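Local coordinates for D-3-phosphoglycerate dehydrogenase (Sulfolobus tokodaii, PDB 2EKL), which probably catalyses the NAD-dependent oxidation of 3-phosphoglycerate that opens serine biosynthesis, at residues G158-A161 and N162-M166; P264-E267 and W268-E271. One frame throughout, in Å; residues are numbered along the deposited sequence.

Contact 1: residues G158-A161 and N162-M166; sequences GIIA and NAMGM
Ala161 and Met166 meet where helix 152-163 stops, in a local contact of the Schellman type at the carboxyl end of the helix that follows strand 144-148 in the NAD-binding domain. The evidence is a 6-to-1 bond from Met166 N to Ala161 O (3.0 Å, N-H...O angle 156°), paired with Gly165 N to Asn162 O at 2.9 Å; Gly165, the C-prime residue that gives this second bond, takes a positive phi of 82°. Before the break the bonds are still helical, Asn162 N reaching Gly158 O at 2.9 Å. Met164, the first residue to leave helical backbone angles, has only weak bonds from N to Ile160 O and Ala161 O. One water donates to Ile159 O (2.7 Å) and to Asn162 OD1, while Asn162 ND2 is taken by Asn184. Both methionines bend at chi3. Met166 lays SD 4.1 Å from Ala161 CB; Met164, its CG anti to the carbonyl carbon (chi1 -66°), brings SD within 4.2 Å of Ile160 CG2, the two side chains crossing at a slant. Ile160 and Met164 pack on helix 102-118 and touch the second subunit, where Ala163 meets its own copy, whereas Ala161 and Met166 lie against Ile145 of strand 144-148.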
loop_
_atom_site.group_PDB
_atom_site.type_symbol
_atom_site.label_atom_id
_atom_site.label_comp_id
_atom_site.label_asym_id
_atom_site.label_seq_id
_atom_site.Cartn_x
_atom_site.Cartn_y
_atom_site.Cartn_z
ATOM N N GLY A 158 -5.208 -7.170 10.625
ATOM C CA GLY A 158 -4.512 -8.367 11.070
ATOM C C GLY A 158 -4.660 -9.512 10.081
ATOM O O GLY A 158 -3.702 -10.228 9.797
ATOM N N ILE A 159 -5.866 -9.690 9.552
ATOM C CA ILE A 159 -6.117 -10.758 8.589
ATOM C C ILE A 159 -5.255 -10.553 7.346
ATOM O O ILE A 159 -4.666 -11.500 6.817
ATOM C CB ILE A 159 -7.613 -10.792 8.198
ATOM C CG1 ILE A 159 -8.440 -11.224 9.414
ATOM C CG2 ILE A 159 -7.837 -11.732 7.015
ATOM C CD1 ILE A 159 -9.931 -11.083 9.230
ATOM N N ILE A 160 -5.162 -9.309 6.893
ATOM C CA ILE A 160 -4.370 -8.996 5.711
ATOM C C ILE A 160 -2.878 -9.158 5.988
ATOM O O ILE A 160 -2.158 -9.761 5.192
ATOM C CB ILE A 160 -4.674 -7.558 5.211
ATOM C CG1 ILE A 160 -6.127 -7.487 4.723
ATOM C CG2 ILE A 160 -3.729 -7.180 4.078
ATOM C CD1 ILE A 160 -6.660 -6.069 4.531
ATOM N N ALA A 161 -2.412 -8.643 7.121
ATOM C CA ALA A 161 -0.994 -8.758 7.455
ATOM C C ALA A 161 -0.586 -10.227 7.565
ATOM O O ALA A 161 0.516 -10.604 7.167
ATOM C CB ALA A 161 -0.701 -8.023 8.760
ATOM N N ASN A 162 -1.474 -11.057 8.104
ATOM C CA ASN A 162 -1.180 -12.480 8.225
ATOM C C ASN A 162 -0.992 -13.079 6.831
ATOM O O ASN A 162 -0.089 -13.889 6.603
ATOM C CB ASN A 162 -2.313 -13.203 8.960
ATOM C CG ASN A 162 -2.127 -14.709 8.986
ATOM O OD1 ASN A 162 -2.788 -15.445 8.246
ATOM N ND2 ASN A 162 -1.211 -15.175 9.826
ATOM N N ALA A 163 -1.839 -12.665 5.891
ATOM C CA ALA A 163 -1.752 -13.163 4.527
ATOM C C ALA A 163 -0.461 -12.690 3.860
ATOM O O ALA A 163 0.034 -13.324 2.927
ATOM C CB ALA A 163 -2.975 -12.708 3.721
ATOM N N MET A 164 0.080 -11.574 4.348
ATOM C CA MET A 164 1.326 -11.029 3.822
ATOM C C MET A 164 2.515 -11.758 4.452
ATOM O O MET A 164 3.667 -11.390 4.237
ATOM C CB MET A 164 1.415 -9.527 4.121
ATOM C CG MET A 164 0.361 -8.695 3.393
ATOM S SD MET A 164 0.418 -6.942 3.869
ATOM C CE MET A 164 2.038 -6.474 3.286
ATOM N N GLY A 165 2.226 -12.790 5.241
ATOM C CA GLY A 165 3.296 -13.550 5.867
ATOM C C GLY A 165 3.869 -12.946 7.138
ATOM O O GLY A 165 4.952 -13.337 7.582
ATOM N N MET A 166 3.155 -11.990 7.725
ATOM C CA MET A 166 3.608 -11.369 8.961
ATOM C C MET A 166 3.023 -12.119 10.153
ATOM O O MET A 166 1.949 -12.722 10.057
ATOM C CB MET A 166 3.163 -9.901 9.028
ATOM C CG MET A 166 3.597 -9.055 7.843
ATOM S SD MET A 166 3.245 -7.291 8.090
ATOM C CE MET A 166 4.630 -6.867 9.158
HETATM O O HOH W 1 -5.130 -14.150 6.690
#

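Contact 2: residues P264-E267 and W268-E271; sequences PKEE and WELE
Glu266 and Trp268 lie side by side at the start of helix 267-274, where the chain turns from loop into helix and Glu266 holds the N-cap position. Trp268 NE1 donates to Glu266 OE1 at 2.9 Å, with an N-H...O angle of 162°. The oxygen sits at the edge of the indole, near the ring plane, yet the donor comes from above the carboxylate, the two flat groups standing 84° apart. Chi1 of 61° sets the Trp268 ring between its own backbone N and carbonyl carbon, and from there it runs alongside the Glu266 side chain, both pointing the same way. Glu269 CG lies over one face of the indole, offset toward the rim, and Trp260 meets the ring edge-to-face. A leucine in place of Trp268 would probably leave Glu266 OE1 without its indole N-H and Glu269 CG without the flat surface beneath it.

The close-packed side is built round Glu269, the buried residue of the group: its CB rests 3.7 Å from Pro264 CB, and its OE1, bonded to Asn261, also takes a long, weak bond from Lys265 N at 3.5 Å. Pro264 packs on Phe132 of the second subunit as well. Glu266 OE2 comes within 4.0 Å of Glu269 OE1, a proximity of like charges that the Asn261 amide may ease. Toward solvent the contact thins. Lys265 and Glu267 are exposed, as is Leu270, whose CD2 meets Pro264 CB at 3.8 Å while CG and CD1 lie against the Glu266 carbonyl. Glu271, farther along, is paired with Lys247. The bonds Leu270 N to Glu266 O (3.0 Å) and Glu271 N to Glu267 O begin the regular i to i+4 series, the pattern of the first turn of an alpha-helix, here in the Rossmann-type domain between strands 251-256 and 278-280.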
loop_
_atom_site.group_PDB
_atom_site.type_symbol
_atom_site.label_atom_id
_atom_site.label_comp_id
_atom_site.label_asym_id
_atom_site.label_seq_id
_atom_site.Cartn_x
_atom_site.Cartn_y
_atom_site.Cartn_z
ATOM N N PRO A 264 -0.916 21.229 10.537
ATOM C CA PRO A 264 -0.188 21.468 11.790
ATOM C C PRO A 264 -0.007 22.957 12.064
ATOM O O PRO A 264 0.118 23.755 11.135
ATOM C CB PRO A 264 1.152 20.776 11.552
ATOM C CG PRO A 264 0.821 19.711 10.563
ATOM C CD PRO A 264 -0.099 20.424 9.615
ATOM N N LYS A 265 0.020 23.324 13.342
ATOM C CA LYS A 265 0.187 24.719 13.728
ATOM C C LYS A 265 1.339 24.914 14.712
ATOM O O LYS A 265 2.047 25.919 14.656
ATOM C CB LYS A 265 -1.113 25.250 14.338
ATOM C CG LYS A 265 -2.292 25.236 13.377
ATOM C CD LYS A 265 -3.555 25.802 14.012
ATOM C CE LYS A 265 -4.047 24.937 15.161
ATOM N NZ LYS A 265 -5.305 25.477 15.749
ATOM N N GLU A 266 1.529 23.943 15.601
ATOM C CA GLU A 266 2.587 24.011 16.605
ATOM C C GLU A 266 3.961 23.686 16.019
ATOM O O GLU A 266 4.073 22.902 15.075
ATOM C CB GLU A 266 2.266 23.055 17.758
ATOM C CG GLU A 266 0.874 23.258 18.345
ATOM C CD GLU A 266 0.644 22.454 19.612
ATOM O OE1 GLU A 266 1.439 22.607 20.562
ATOM O OE2 GLU A 266 -0.334 21.673 19.664
ATOM N N GLU A 267 5.002 24.290 16.589
ATOM C CA GLU A 267 6.371 24.089 16.120
ATOM C C GLU A 267 6.802 22.630 16.031
ATOM O O GLU A 267 7.411 22.219 15.042
ATOM C CB GLU A 267 7.363 24.840 17.018
ATOM C CG GLU A 267 8.803 24.780 16.514
ATOM C CD GLU A 267 9.794 25.451 17.452
ATOM O OE1 GLU A 267 9.564 26.620 17.829
ATOM O OE2 GLU A 267 10.808 24.809 17.806
ATOM N N TRP A 268 6.505 21.849 17.064
ATOM C CA TRP A 268 6.900 20.447 17.066
ATOM C C TRP A 268 6.130 19.650 16.014
ATOM O O TRP A 268 6.669 18.706 15.429
ATOM C CB TRP A 268 6.693 19.831 18.452
ATOM C CG TRP A 268 5.282 19.860 18.901
ATOM C CD1 TRP A 268 4.645 20.883 19.538
ATOM C CD2 TRP A 268 4.302 18.835 18.701
ATOM N NE1 TRP A 268 3.328 20.560 19.748
ATOM C CE2 TRP A 268 3.089 19.308 19.244
ATOM C CE3 TRP A 268 4.332 17.563 18.114
ATOM C CZ2 TRP A 268 1.911 18.555 19.218
ATOM C CZ3 TRP A 268 3.159 16.812 18.086
ATOM C CH2 TRP A 268 1.965 17.312 18.636
ATOM N N GLU A 269 4.876 20.032 15.779
ATOM C CA GLU A 269 4.032 19.369 14.782
ATOM C C GLU A 269 4.597 19.620 13.396
ATOM O O GLU A 269 4.626 18.733 12.545
ATOM C CB GLU A 269 2.609 19.920 14.821
ATOM C CG GLU A 269 1.694 19.278 15.826
ATOM C CD GLU A 269 0.251 19.643 15.567
ATOM O OE1 GLU A 269 -0.111 20.818 15.779
ATOM O OE2 GLU A 269 -0.515 18.757 15.133
ATOM N N LEU A 270 5.014 20.858 13.165
ATOM C CA LEU A 270 5.592 21.236 11.890
ATOM C C LEU A 270 6.892 20.472 11.650
ATOM O O LEU A 270 7.170 20.048 10.531
ATOM C CB LEU A 270 5.853 22.745 11.874
ATOM C CG LEU A 270 4.570 23.575 11.952
ATOM C CD1 LEU A 270 4.899 25.046 12.183
ATOM C CD2 LEU A 270 3.783 23.385 10.663
ATOM N N GLU A 271 7.685 20.287 12.704
ATOM C CA GLU A 271 8.948 19.574 12.568
ATOM C C GLU A 271 8.693 18.121 12.166
ATOM O O GLU A 271 9.421 17.557 11.346
ATOM C CB GLU A 271 9.748 19.622 13.874
ATOM C CG GLU A 271 11.242 19.438 13.653
ATOM C CD GLU A 271 12.057 19.555 14.924
ATOM O OE1 GLU A 271 11.749 20.435 15.757
ATOM O OE2 GLU A 271 13.018 18.774 15.081
#

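How the contacts relate
From the N terminus, the chain reaches contact 1 first, where 158-166 ends helix 152-163 and turns into strand 167-171, within the beta-alpha-beta unit that starts at strand 144-148. About a hundred residues later, contact 2 (264-271) turns the loop after strand 251-256 into helix 267-274. The two follow in series, neither nesting nor crossing, and each closes just a short local turn. One marks the end of a helix and the other a beginning. The centres of contact 1 and contact 2 lie about 34 Å apart, and the nearest atoms of contact 1 and contact 2 are about 25 Å apart, without touching. Both belong to the NAD-binding domain, linked through its seven-stranded parallel sheet; each also reaches the second subunit.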